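Local coordinates for uncharacterized protein Atu1656 (Agrobacterium tumefaciens, PDB 2OJH) that is of unknown function but belongs to the TolB family and folds as a six-bladed beta-propeller, at residues 173-178 against 191-196. Numbering follows the deposited sequence.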
loop_
_atom_site.group_PDB
_atom_site.type_symbol
_atom_site.label_atom_id
_atom_site.label_comp_id
_atom_site.label_asym_id
_atom_site.label_seq_id
_atom_site.Cartn_x
_atom_site.Cartn_y
_atom_site.Cartn_z
ATOM N N GLY A 173 -17.043 8.813 -7.922
ATOM C CA GLY A 173 -16.171 9.384 -6.897
ATOM C C GLY A 173 -14.723 9.276 -7.311
ATOM O O GLY A 173 -14.432 8.882 -8.442
ATOM N N ARG A 174 -13.807 9.655 -6.421
ATOM C CA ARG A 174 -12.384 9.340 -6.636
ATOM C C ARG A 174 -12.107 7.970 -6.023
ATOM O O ARG A 174 -12.597 7.663 -4.952
ATOM C CB ARG A 174 -11.462 10.384 -5.995
ATOM C CG ARG A 174 -11.769 11.823 -6.379
ATOM C CD ARG A 174 -10.744 12.748 -5.743
ATOM N NE ARG A 174 -10.842 14.094 -6.288
ATOM C CZ ARG A 174 -10.092 15.122 -5.897
ATOM N NH1 ARG A 174 -9.176 14.961 -4.958
ATOM N NH2 ARG A 174 -10.279 16.304 -6.438
ATOM N N ASN A 175 -11.320 7.152 -6.700
ATOM C CA ASN A 175 -11.099 5.784 -6.248
ATOM C C ASN A 175 -9.622 5.553 -6.179
ATOM O O ASN A 175 -8.911 5.839 -7.139
ATOM C CB ASN A 175 -11.752 4.793 -7.212
ATOM C CG ASN A 175 -13.205 5.086 -7.414
ATOM O OD1 ASN A 175 -14.036 4.857 -6.513
ATOM N ND2 ASN A 175 -13.536 5.660 -8.568
ATOM N N ASP A 176 -9.160 5.018 -5.053
ATOM C CA ASP A 176 -7.730 4.958 -4.786
ATOM C C ASP A 176 -7.375 3.712 -3.983
ATOM O O ASP A 176 -8.262 2.968 -3.529
ATOM C CB ASP A 176 -7.331 6.210 -4.009
ATOM C CG ASP A 176 -5.864 6.571 -4.158
ATOM O OD1 ASP A 176 -5.030 5.725 -4.536
ATOM O OD2 ASP A 176 -5.555 7.742 -3.879
ATOM N N GLY A 177 -6.066 3.459 -3.854
ATOM C CA GLY A 177 -5.552 2.395 -2.977
ATOM C C GLY A 177 -6.111 0.988 -3.124
ATOM O O GLY A 177 -6.595 0.419 -2.130
ATOM N N PRO A 178 -6.013 0.400 -4.341
ATOM C CA PRO A 178 -6.487 -0.968 -4.571
ATOM C C PRO A 178 -5.540 -2.054 -4.087
ATOM O O PRO A 178 -4.313 -1.962 -4.304
ATOM C CB PRO A 178 -6.623 -1.044 -6.098
ATOM C CG PRO A 178 -5.671 -0.034 -6.622
ATOM C CD PRO A 178 -5.490 1.020 -5.581
ATOM N N SER A 191 -13.255 4.914 -1.892
ATOM C CA SER A 191 -13.900 5.753 -2.855
ATOM C C SER A 191 -14.580 6.888 -2.110
ATOM O O SER A 191 -15.094 6.685 -0.989
ATOM C CB SER A 191 -14.931 4.923 -3.636
ATOM O OG SER A 191 -15.597 5.703 -4.609
ATOM N N SER A 192 -14.581 8.072 -2.719
ATOM C CA SER A 192 -15.232 9.236 -2.113
ATOM C C SER A 192 -16.672 9.377 -2.564
ATOM O O SER A 192 -17.326 10.380 -2.232
ATOM C CB SER A 192 -14.504 10.522 -2.517
ATOM O OG SER A 192 -14.557 10.700 -3.940
ATOM N N ARG A 193 -17.184 8.391 -3.296
ATOM C CA ARG A 193 -18.507 8.523 -3.910
ATOM C C ARG A 193 -19.634 8.860 -2.925
ATOM O O ARG A 193 -20.656 9.429 -3.319
ATOM C CB ARG A 193 -18.851 7.313 -4.814
ATOM C CG ARG A 193 -19.268 6.021 -4.106
ATOM C CD ARG A 193 -19.288 4.835 -5.076
ATOM N NE ARG A 193 -17.948 4.492 -5.567
ATOM C CZ ARG A 193 -17.673 3.513 -6.430
ATOM N NH1 ARG A 193 -18.645 2.752 -6.924
ATOM N NH2 ARG A 193 -16.412 3.285 -6.804
ATOM N N THR A 194 -19.453 8.534 -1.651
ATOM C CA THR A 194 -20.523 8.825 -0.671
ATOM C C THR A 194 -20.288 10.102 0.113
ATOM O O THR A 194 -21.067 10.434 1.006
ATOM C CB THR A 194 -20.703 7.683 0.346
ATOM O OG1 THR A 194 -19.444 7.406 0.980
ATOM C CG2 THR A 194 -21.254 6.410 -0.325
ATOM N N GLY A 195 -19.199 10.810 -0.150
ATOM C CA GLY A 195 -18.992 12.052 0.601
ATOM C C GLY A 195 -17.681 12.081 1.343
ATOM O O GLY A 195 -17.023 13.123 1.419
ATOM N N GLN A 196 -17.284 10.929 1.875
ATOM C CA GLN A 196 -15.963 10.795 2.469
ATOM C C GLN A 196 -15.340 9.518 1.949
ATOM O O GLN A 196 -16.019 8.697 1.314
ATOM C CB GLN A 196 -16.030 10.838 4.004
ATOM C CG GLN A 196 -16.843 9.728 4.640
ATOM C CD GLN A 196 -17.443 10.104 5.994
ATOM O OE1 GLN A 196 -18.118 11.129 6.134
ATOM N NE2 GLN A 196 -17.216 9.258 6.991
#
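Asn175 OD1 takes hydrogen bonds from two donors, which reach it from opposite faces of its amide plane. Ser191 OG gives the shorter one, 2.6 Å to Asn175 OD1. Arg193 NH2 gives the other, 2.9 Å to Asn175 OD1, from above the carbonyl plane. The oxygen still lies near the guanidinium plane, at its edge, and the two flat groups stand 75° apart. Chi1 of -180° sets Ser191 OG anti to the backbone N, where it also accepts from Arg193 NE at 2.8 Å in a nearly straight bond. Asn175 and Ser191 form an antiparallel non-hydrogen-bonded pair, with both side chains on the same face of the sheet. This bridge lies at one end of the first two strands of a propeller blade, 175-180 and 186-191. Just past it, Ser192 N donates to Arg174 O at 3.0 Å. Arg174 N donates to Ser192 OG at 2.8 Å, so a hydroxyl rather than a backbone carbonyl is the acceptor. Ser192 then opens a type I turn to Gly195, leading to the third strand. Gly173 packs its CA 3.6 Å from Ser192 OG. Further out, Asn175 ND2 donates hydrogen bonds to Phe153 O and Glu172 O; with the bonds to OD1, this sets which way round the amide lies. Trp200 makes a cation-pi contact with Arg193.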